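Deoxyhypusine hydroxylase (Homo sapiens, PDB 4D4Z) hydroxylates the deoxyhypusine side chain of translation initiation factor eIF5A at a di-iron centre, completing the synthesis of hypusine. Local coordinates at residues L58-L63 / T86-M91; M91-A96 / D118-V123; C247-G252 / R275-V280. All blocks are in the same frame, centred on the assembly; numbering follows the deposited sequence.

All three contacts are mainly buried, and none is a surface patch. Interactions 1 and 2 adjoin: both use helix 90-103, share Met91, and bring His61, a ligand of one iron, next to Glu95, a ligand of the other. Each pairs one or two metal ligands with a salt bridge farther out, Lys60 with Glu89 in the first and Arg93 with Asp118 in the second, where the loop leads into the next helix. Interaction 3 belongs to the other HEAT-repeat region and joins two helices directly. It has no metal ligand and no salt bridge between its segments, just small side chains and a glutamate reaching across. Leu58 of interaction 1 packs against Ser277 and Glu249, while interactions 2 and 3 do not touch.

Interaction 1 of 3, residues L58-L63 / T86-M91; sequences LLKHEL and TRQEPM. With FE (Fe (III) ion), chain D.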
loop_
_atom_site.group_PDB
_atom_site.type_symbol
_atom_site.label_atom_id
_atom_site.label_comp_id
_atom_site.label_asym_id
_atom_site.label_seq_id
_atom_site.Cartn_x
_atom_site.Cartn_y
_atom_site.Cartn_z
ATOM N N LEU A 58 1.910 1.672 11.379
ATOM C CA LEU A 58 0.767 1.458 10.513
ATOM C C LEU A 58 0.144 2.768 10.021
ATOM O O LEU A 58 -0.032 2.968 8.793
ATOM C CB LEU A 58 -0.303 0.574 11.149
ATOM C CG LEU A 58 -1.436 0.211 10.243
ATOM C CD1 LEU A 58 -0.944 -0.805 9.261
ATOM C CD2 LEU A 58 -2.578 -0.373 11.015
ATOM N N LEU A 59 -0.123 3.674 10.947
ATOM C CA LEU A 59 -0.730 4.904 10.564
ATOM C C LEU A 59 0.241 5.707 9.666
ATOM O O LEU A 59 -0.154 6.251 8.618
ATOM C CB LEU A 59 -1.142 5.742 11.790
ATOM C CG LEU A 59 -1.758 7.110 11.481
ATOM C CD1 LEU A 59 -3.055 6.969 10.733
ATOM C CD2 LEU A 59 -2.026 7.847 12.800
ATOM N N LYS A 60 1.513 5.820 10.076
ATOM C CA LYS A 60 2.456 6.582 9.321
ATOM C C LYS A 60 2.583 6.128 7.866
ATOM O O LYS A 60 2.623 6.927 6.941
ATOM C CB LYS A 60 3.865 6.591 9.984
ATOM C CG LYS A 60 3.891 7.439 11.238
ATOM C CD LYS A 60 5.306 7.548 11.745
ATOM C CE LYS A 60 5.799 6.265 12.275
ATOM N NZ LYS A 60 7.202 6.393 12.770
ATOM N N HIS A 61 2.601 4.800 7.674
ATOM C CA HIS A 61 2.762 4.285 6.319
ATOM C C HIS A 61 1.496 4.586 5.476
ATOM O O HIS A 61 1.588 4.862 4.310
ATOM C CB HIS A 61 3.257 2.828 6.307
ATOM C CG HIS A 61 2.266 1.796 5.908
ATOM N ND1 HIS A 61 1.107 1.556 6.591
ATOM C CD2 HIS A 61 2.269 0.926 4.879
ATOM C CE1 HIS A 61 0.452 0.568 6.027
ATOM N NE2 HIS A 61 1.132 0.164 4.985
ATOM N N GLU A 62 0.332 4.578 6.117
ATOM C CA GLU A 62 -0.913 4.903 5.400
ATOM C C GLU A 62 -0.910 6.402 5.002
ATOM O O GLU A 62 -1.480 6.727 3.925
ATOM C CB GLU A 62 -2.153 4.641 6.179
ATOM C CG GLU A 62 -3.321 4.294 5.309
ATOM C CD GLU A 62 -3.234 2.845 4.787
ATOM O OE1 GLU A 62 -2.135 2.252 4.787
ATOM O OE2 GLU A 62 -4.244 2.253 4.415
ATOM N N LEU A 63 -0.313 7.284 5.821
ATOM C CA LEU A 63 -0.160 8.681 5.421
ATOM C C LEU A 63 0.540 8.779 4.089
ATOM O O LEU A 63 0.130 9.454 3.160
ATOM C CB LEU A 63 0.605 9.526 6.457
ATOM C CG LEU A 63 0.123 9.454 7.837
ATOM C CD1 LEU A 63 1.200 10.182 8.695
ATOM C CD2 LEU A 63 -1.213 10.089 8.043
ATOM N N THR A 86 16.276 7.747 8.414
ATOM C CA THR A 86 16.567 6.385 8.765
ATOM C C THR A 86 15.970 5.886 10.092
ATOM O O THR A 86 16.055 4.708 10.368
ATOM C CB THR A 86 18.105 6.131 8.730
ATOM O OG1 THR A 86 18.647 6.883 9.771
ATOM C CG2 THR A 86 18.720 6.497 7.401
ATOM N N ARG A 87 15.446 6.756 10.956
ATOM C CA ARG A 87 14.705 6.389 12.108
ATOM C C ARG A 87 13.272 5.946 11.813
ATOM O O ARG A 87 12.632 5.332 12.673
ATOM C CB ARG A 87 14.616 7.539 13.072
ATOM C CG ARG A 87 15.979 7.953 13.619
ATOM C CD ARG A 87 15.800 8.478 15.036
ATOM N NE ARG A 87 17.116 8.865 15.543
ATOM C CZ ARG A 87 17.295 9.573 16.635
ATOM N NH1 ARG A 87 16.243 9.939 17.374
ATOM N NH2 ARG A 87 18.536 9.904 16.977
ATOM N N GLN A 88 12.762 6.265 10.622
ATOM C CA GLN A 88 11.466 5.699 10.239
ATOM C C GLN A 88 11.549 4.217 9.970
ATOM O O GLN A 88 12.549 3.689 9.493
ATOM C CB GLN A 88 10.876 6.442 9.008
ATOM C CG GLN A 88 10.510 7.877 9.237
ATOM C CD GLN A 88 9.148 8.098 9.873
ATOM O OE1 GLN A 88 8.639 9.259 9.959
ATOM N NE2 GLN A 88 8.592 7.066 10.355
ATOM N N GLU A 89 10.518 3.472 10.327
ATOM C CA GLU A 89 10.507 2.036 10.056
ATOM C C GLU A 89 10.635 1.721 8.601
ATOM O O GLU A 89 10.179 2.499 7.722
ATOM C CB GLU A 89 9.214 1.426 10.553
ATOM C CG GLU A 89 8.995 1.468 12.091
ATOM C CD GLU A 89 8.455 2.731 12.703
ATOM O OE1 GLU A 89 8.289 3.802 12.026
ATOM O OE2 GLU A 89 8.235 2.628 13.944
ATOM N N PRO A 90 11.220 0.579 8.258
ATOM C CA PRO A 90 11.301 0.224 6.838
ATOM C C PRO A 90 9.989 0.353 6.070
ATOM O O PRO A 90 9.984 0.824 4.917
ATOM C CB PRO A 90 11.853 -1.200 6.826
ATOM C CG PRO A 90 12.704 -1.240 8.078
ATOM C CD PRO A 90 11.923 -0.414 9.096
ATOM N N MET A 91 8.901 -0.084 6.659
ATOM C CA MET A 91 7.650 -0.058 5.898
ATOM C C MET A 91 7.185 1.374 5.653
ATOM O O MET A 91 6.490 1.593 4.659
ATOM C CB MET A 91 6.459 -0.834 6.507
ATOM C CG MET A 91 5.935 -0.286 7.833
ATOM S SD MET A 91 4.671 -1.379 8.534
ATOM C CE MET A 91 3.084 -1.079 7.714
HETATM FE FE FE D . 1.003 -1.730 3.790
HETATM O O HOH W 1 7.087 4.590 15.174
HETATM O O HOH W 2 -1.049 -1.390 3.641
#
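His61 and Met91 meet through a ring and a methyl group. From the backbone outward, His61 CB first passes Met91 O at 3.8 Å, a simple packing distance. The imidazole beyond it lies under Met91 CE, 3.3 Å from the ring centroid and only 3° off the ring normal, a CH-pi contact squarely over one face. That placement holds for the Met91 conformer described here, one of two that were modelled; in it the bend at chi3 (-80°) swings CE over the imidazole, while SD sits obliquely to it. The ring's ND1 donates to Leu58 O, 2.9 Å away, nearly straight at 171° and within the ring plane. Leu58 O also accepts the backbone N-H of Glu62, so this carbonyl continues the helix and, together with the metal bond at NE2, holds the imidazole's rotation. At the tip, His61 NE2 binds an iron ion (FE) at 2.2 Å. That metal also carries a water.

Farther from the metal, Lys60 reaches over to the loop before helix 90-103. Its aliphatic part runs past the amide of Gln88, and NZ makes a salt bridge with Glu89 OE1 at 2.9 Å, on the syn side of the carboxylate. A water links NZ to Glu89 OE2 as well, leaving both carboxylate oxygens tied to the lysine. Glu89 itself is the N-cap residue of helix 90-103.

His245 and Glu246 bind the same iron from another helix. This is one half of a di-iron site built between HEAT-like repeats, with His61 supplied by helix 57-70.

Interaction 2 of 3, residues M91-A96 / D118-V123; sequences MVRHEA and DPVIEV. With FE (Fe (III) ion), chain C; OH (hydroxide ion), chain E.
Arg93 and Asp118 approach from opposite directions and form a salt bridge whose two halves differ. NH2 donates to Asp118 OD1 at 3.0 Å and 171°, with the oxygen close to the guanidinium plane but the nitrogen well above the carboxylate plane. The second bond, NH1 to Asp118 OD2, is weak at 3.3 Å. Since the two flat groups are turned 58° apart, they are far from a coplanar bidentate pair. A water also joins NH1 to Asp118 OD2.

Apolar groups line the arginine. Val123 CG2 packs on Arg93 CB at 3.7 Å and lies over one guanidinium face near its rim, while Val120 CG2 approaches NH1 at the edge. The bend at Arg93 chi3 (64°) turns the guanidinium toward the aspartate, and Leu83 O accepts a hydrogen bond from NE.

The next layer holds the aspartate. Its OD2 accepts the backbone N-H of Val120 at 3.0 Å, an Asx turn in the loop just ahead of helix 121-140, with Val120 as N-cap residue.

His94, the neighbour of Arg93, meets this helix at its CB and sends its ring away to the metal. NE2 binds the second iron at 2.2 Å, Glu95 OE1 binds it at 2.0 Å, and a hydroxide that bridges the two irons sits at the imidazole's edge, in its plane. ND1 of the histidine is hydrogen-bonded to Thr126 OG1, which is also bonded to Glu122 O and so ties the ring to helix 121-140. With His212 as a further ligand, this is the other half of the di-iron centre, its adjacent histidine and glutamate carried on one helix of the HEAT-like fold.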
loop_
_atom_site.group_PDB
_atom_site.type_symbol
_atom_site.label_atom_id
_atom_site.label_comp_id
_atom_site.label_asym_id
_atom_site.label_seq_id
_atom_site.Cartn_x
_atom_site.Cartn_y
_atom_site.Cartn_z
ATOM N N MET A 91 8.901 -0.084 6.659
ATOM C CA MET A 91 7.650 -0.058 5.898
ATOM C C MET A 91 7.185 1.374 5.653
ATOM O O MET A 91 6.490 1.593 4.659
ATOM C CB MET A 91 6.459 -0.834 6.507
ATOM C CG MET A 91 5.935 -0.286 7.833
ATOM S SD MET A 91 4.671 -1.379 8.534
ATOM C CE MET A 91 3.084 -1.079 7.714
ATOM N N VAL A 92 7.526 2.318 6.518
ATOM C CA VAL A 92 7.112 3.728 6.354
ATOM C C VAL A 92 8.006 4.365 5.257
ATOM O O VAL A 92 7.504 5.061 4.350
ATOM C CB VAL A 92 7.239 4.538 7.628
ATOM C CG1 VAL A 92 6.960 5.984 7.381
ATOM C CG2 VAL A 92 6.327 3.968 8.719
ATOM N N ARG A 93 9.312 4.092 5.304
ATOM C CA ARG A 93 10.193 4.548 4.244
ATOM C C ARG A 93 9.881 3.960 2.842
ATOM O O ARG A 93 9.866 4.662 1.797
ATOM C CB ARG A 93 11.663 4.268 4.634
ATOM C CG ARG A 93 12.110 4.907 5.916
ATOM C CD ARG A 93 13.577 4.611 6.321
ATOM N NE ARG A 93 14.488 5.174 5.348
ATOM C CZ ARG A 93 15.531 4.598 4.819
ATOM N NH1 ARG A 93 16.045 3.514 5.371
ATOM N NH2 ARG A 93 16.172 5.209 3.860
ATOM N N HIS A 94 9.542 2.689 2.820
ATOM C CA HIS A 94 9.091 2.058 1.598
ATOM C C HIS A 94 7.842 2.771 1.071
ATOM O O HIS A 94 7.749 3.064 -0.109
ATOM C CB HIS A 94 8.816 0.512 1.809
ATOM C CG HIS A 94 7.520 0.041 1.208
ATOM N ND1 HIS A 94 7.276 -0.035 -0.146
ATOM C CD2 HIS A 94 6.353 -0.279 1.812
ATOM C CE1 HIS A 94 6.021 -0.423 -0.343
ATOM N NE2 HIS A 94 5.445 -0.555 0.827
ATOM N N GLU A 95 6.890 3.050 1.938
ATOM C CA GLU A 95 5.626 3.562 1.438
ATOM C C GLU A 95 5.831 4.993 0.856
ATOM O O GLU A 95 5.266 5.373 -0.131
ATOM C CB GLU A 95 4.561 3.527 2.534
ATOM C CG GLU A 95 3.172 3.378 1.939
ATOM C CD GLU A 95 2.929 2.043 1.229
ATOM O OE1 GLU A 95 3.244 0.953 1.818
ATOM O OE2 GLU A 95 2.548 2.074 0.016
ATOM N N ALA A 96 6.782 5.699 1.431
ATOM C CA ALA A 96 7.115 7.085 0.965
ATOM C C ALA A 96 7.806 6.989 -0.371
ATOM O O ALA A 96 7.490 7.742 -1.255
ATOM C CB ALA A 96 7.999 7.796 2.004
ATOM N N ASP A 118 19.814 1.612 -1.035
ATOM C CA ASP A 118 19.723 1.747 0.379
ATOM C C ASP A 118 20.039 0.369 1.019
ATOM O O ASP A 118 19.634 -0.667 0.470
ATOM C CB ASP A 118 18.281 2.150 0.783
ATOM C CG ASP A 118 18.181 2.659 2.164
ATOM O OD1 ASP A 118 18.377 3.878 2.393
ATOM O OD2 ASP A 118 17.916 1.929 3.117
ATOM N N PRO A 119 20.663 0.378 2.213
ATOM C CA PRO A 119 20.919 -0.877 2.888
ATOM C C PRO A 119 19.684 -1.617 3.451
ATOM O O PRO A 119 19.764 -2.831 3.749
ATOM C CB PRO A 119 21.838 -0.478 4.044
ATOM C CG PRO A 119 21.617 0.980 4.228
ATOM C CD PRO A 119 21.330 1.523 2.870
ATOM N N VAL A 120 18.538 -0.928 3.528
ATOM C CA VAL A 120 17.277 -1.576 3.892
ATOM C C VAL A 120 16.677 -2.099 2.602
ATOM O O VAL A 120 16.324 -1.328 1.729
ATOM C CB VAL A 120 16.313 -0.580 4.605
ATOM C CG1 VAL A 120 14.995 -1.255 4.968
ATOM C CG2 VAL A 120 16.990 -0.008 5.830
ATOM N N ILE A 121 16.589 -3.427 2.480
ATOM C CA ILE A 121 16.257 -4.075 1.252
ATOM C C ILE A 121 14.850 -3.648 0.742
ATOM O O ILE A 121 14.679 -3.423 -0.431
ATOM C CB ILE A 121 16.367 -5.633 1.336
ATOM C CG1 ILE A 121 16.211 -6.273 -0.022
ATOM C CG2 ILE A 121 15.388 -6.200 2.279
ATOM C CD1 ILE A 121 17.161 -5.847 -1.105
ATOM N N GLU A 122 13.906 -3.494 1.653
ATOM C CA GLU A 122 12.534 -3.096 1.230
ATOM C C GLU A 122 12.568 -1.713 0.590
ATOM O O GLU A 122 11.810 -1.455 -0.354
ATOM C CB GLU A 122 11.567 -3.059 2.445
ATOM C CG GLU A 122 11.432 -4.409 3.095
ATOM C CD GLU A 122 12.289 -4.563 4.336
ATOM O OE1 GLU A 122 13.455 -4.107 4.339
ATOM O OE2 GLU A 122 11.733 -4.965 5.387
ATOM N N VAL A 123 13.432 -0.844 1.097
ATOM C CA VAL A 123 13.568 0.501 0.583
ATOM C C VAL A 123 14.249 0.494 -0.763
ATOM O O VAL A 123 13.778 1.142 -1.692
ATOM C CB VAL A 123 14.244 1.446 1.601
ATOM C CG1 VAL A 123 14.544 2.784 0.975
ATOM C CG2 VAL A 123 13.383 1.577 2.801
HETATM FE FE FE C . 3.348 -1.022 1.379
HETATM O O OH E . 3.164 -1.582 3.342
HETATM O O HOH W 3 18.897 3.295 5.338
#

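Interaction 3 of 3, residues C247-G252 / R275-V280; sequences CAEALG and RESCEV
Ser277 OG, facing Glu249 OE2 across the contact, is gripped by two partners: it is hydrogen-bonded to His245 ND1 and to Val273 O, one turn earlier in its own helix. His245 binds the same iron as His61, so Ser277, a second-shell residue, is likely to steady the imidazole's rotation. The glutamate oxygen stays at 3.6 Å from OG, a packing distance. With chi1 at -63° and the rest of the chain extended, Glu249 reaches across to the second helix, its CG passing Ser277 and its OE2 coming to 3.7 Å from Val280 CG2. Replacing Glu249 with an alanine would probably open a gap beside Ser277 and Val280 and take away a wall against which Leu58 CD1 rests.

On the neighbouring flank the fit is between small groups. Ala248 CB sits 3.9 Å from Ser277 CB and 4.1 Å from Cys278 SG, filling the narrowest part of the interface, where Ala248 and Cys278 have the nearest CA atoms at 5.8 Å.

The two helical segments run almost parallel, 8° apart, with 8.4 Å between axes. Leu263 of helix 257-266 packs on Ala248 and His266 of that helix on Cys278, while Leu58 of helix 57-70 reaches Glu249 and Ser277, and Phe30 of helix 26-39 lies against Val280, bringing the N-terminal helices up to the C-terminal pair.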
loop_
_atom_site.group_PDB
_atom_site.type_symbol
_atom_site.label_atom_id
_atom_site.label_comp_id
_atom_site.label_asym_id
_atom_site.label_seq_id
_atom_site.Cartn_x
_atom_site.Cartn_y
_atom_site.Cartn_z
ATOM N N CYS A 247 -1.340 -8.989 4.851
ATOM C CA CYS A 247 -2.232 -10.142 4.770
ATOM C C CYS A 247 -3.430 -9.990 5.752
ATOM O O CYS A 247 -4.524 -10.384 5.398
ATOM C CB CYS A 247 -1.484 -11.421 5.089
ATOM S SG CYS A 247 -0.280 -11.805 3.746
ATOM N N ALA A 248 -3.215 -9.433 6.946
ATOM C CA ALA A 248 -4.286 -9.129 7.890
ATOM C C ALA A 248 -5.303 -8.208 7.211
ATOM O O ALA A 248 -6.545 -8.444 7.291
ATOM C CB ALA A 248 -3.744 -8.508 9.119
ATOM N N GLU A 249 -4.813 -7.124 6.623
ATOM C CA GLU A 249 -5.724 -6.167 5.963
ATOM C C GLU A 249 -6.504 -6.812 4.810
ATOM O O GLU A 249 -7.744 -6.633 4.673
ATOM C CB GLU A 249 -4.994 -4.921 5.508
ATOM C CG GLU A 249 -4.449 -4.214 6.720
ATOM C CD GLU A 249 -4.304 -2.770 6.587
ATOM O OE1 GLU A 249 -4.658 -2.261 5.494
ATOM O OE2 GLU A 249 -3.807 -2.248 7.625
ATOM N N ALA A 250 -5.868 -7.694 4.020
ATOM C CA ALA A 250 -6.573 -8.410 3.010
ATOM C C ALA A 250 -7.680 -9.331 3.531
ATOM O O ALA A 250 -8.797 -9.428 2.967
ATOM C CB ALA A 250 -5.571 -9.263 2.189
ATOM N N LEU A 251 -7.388 -10.032 4.621
ATOM C CA LEU A 251 -8.399 -10.832 5.296
ATOM C C LEU A 251 -9.618 -9.972 5.705
ATOM O O LEU A 251 -10.803 -10.465 5.617
ATOM C CB LEU A 251 -7.806 -11.554 6.497
ATOM C CG LEU A 251 -6.874 -12.669 6.190
ATOM C CD1 LEU A 251 -6.113 -13.119 7.451
ATOM C CD2 LEU A 251 -7.534 -13.844 5.519
ATOM N N GLY A 252 -9.337 -8.791 6.172
ATOM C CA GLY A 252 -10.421 -7.832 6.644
ATOM C C GLY A 252 -11.302 -7.450 5.459
ATOM O O GLY A 252 -12.538 -7.482 5.544
ATOM N N ARG A 275 -0.852 -6.260 15.405
ATOM C CA ARG A 275 -2.020 -5.952 16.252
ATOM C C ARG A 275 -2.912 -4.902 15.679
ATOM O O ARG A 275 -4.126 -5.058 15.604
ATOM C CB ARG A 275 -1.600 -5.443 17.612
ATOM C CG ARG A 275 -1.024 -6.425 18.480
ATOM C CD ARG A 275 -0.976 -5.850 19.925
ATOM N NE ARG A 275 -0.263 -4.585 20.174
ATOM C CZ ARG A 275 1.042 -4.410 20.336
ATOM N NH1 ARG A 275 1.901 -5.418 20.170
ATOM N NH2 ARG A 275 1.528 -3.184 20.568
ATOM N N GLU A 276 -2.288 -3.817 15.249
ATOM C CA GLU A 276 -3.051 -2.723 14.778
ATOM C C GLU A 276 -3.742 -3.019 13.435
ATOM O O GLU A 276 -4.843 -2.589 13.240
ATOM C CB GLU A 276 -2.166 -1.453 14.655
ATOM C CG GLU A 276 -1.804 -0.895 16.024
ATOM C CD GLU A 276 -1.014 0.391 16.008
ATOM O OE1 GLU A 276 -0.440 0.753 14.999
ATOM O OE2 GLU A 276 -1.016 1.022 17.117
ATOM N N SER A 277 -3.076 -3.759 12.537
ATOM C CA SER A 277 -3.702 -4.166 11.331
ATOM C C SER A 277 -4.925 -5.083 11.613
ATOM O O SER A 277 -5.961 -4.940 10.984
ATOM C CB SER A 277 -2.802 -4.924 10.401
ATOM O OG SER A 277 -1.759 -4.090 9.936
ATOM N N CYS A 278 -4.769 -5.999 12.582
ATOM C CA CYS A 278 -5.914 -6.851 12.968
ATOM C C CYS A 278 -7.072 -6.012 13.519
ATOM O O CYS A 278 -8.220 -6.286 13.198
ATOM C CB CYS A 278 -5.439 -8.006 13.873
ATOM S SG CYS A 278 -4.371 -9.194 13.094
ATOM N N GLU A 279 -6.785 -4.980 14.310
ATOM C CA GLU A 279 -7.763 -4.062 14.941
ATOM C C GLU A 279 -8.573 -3.415 13.826
ATOM O O GLU A 279 -9.824 -3.457 13.806
ATOM C CB GLU A 279 -7.057 -3.044 15.841
ATOM C CG GLU A 279 -7.861 -1.962 16.577
ATOM C CD GLU A 279 -6.984 -0.934 17.315
ATOM O OE1 GLU A 279 -5.777 -1.182 17.556
ATOM O OE2 GLU A 279 -7.495 0.137 17.666
ATOM N N VAL A 280 -7.865 -2.881 12.835
ATOM C CA VAL A 280 -8.592 -2.236 11.674
ATOM C C VAL A 280 -9.263 -3.258 10.765
ATOM O O VAL A 280 -10.397 -3.041 10.274
ATOM C CB VAL A 280 -7.677 -1.246 10.904
ATOM C CG1 VAL A 280 -7.104 -0.247 11.872
ATOM C CG2 VAL A 280 -6.574 -1.948 10.130
#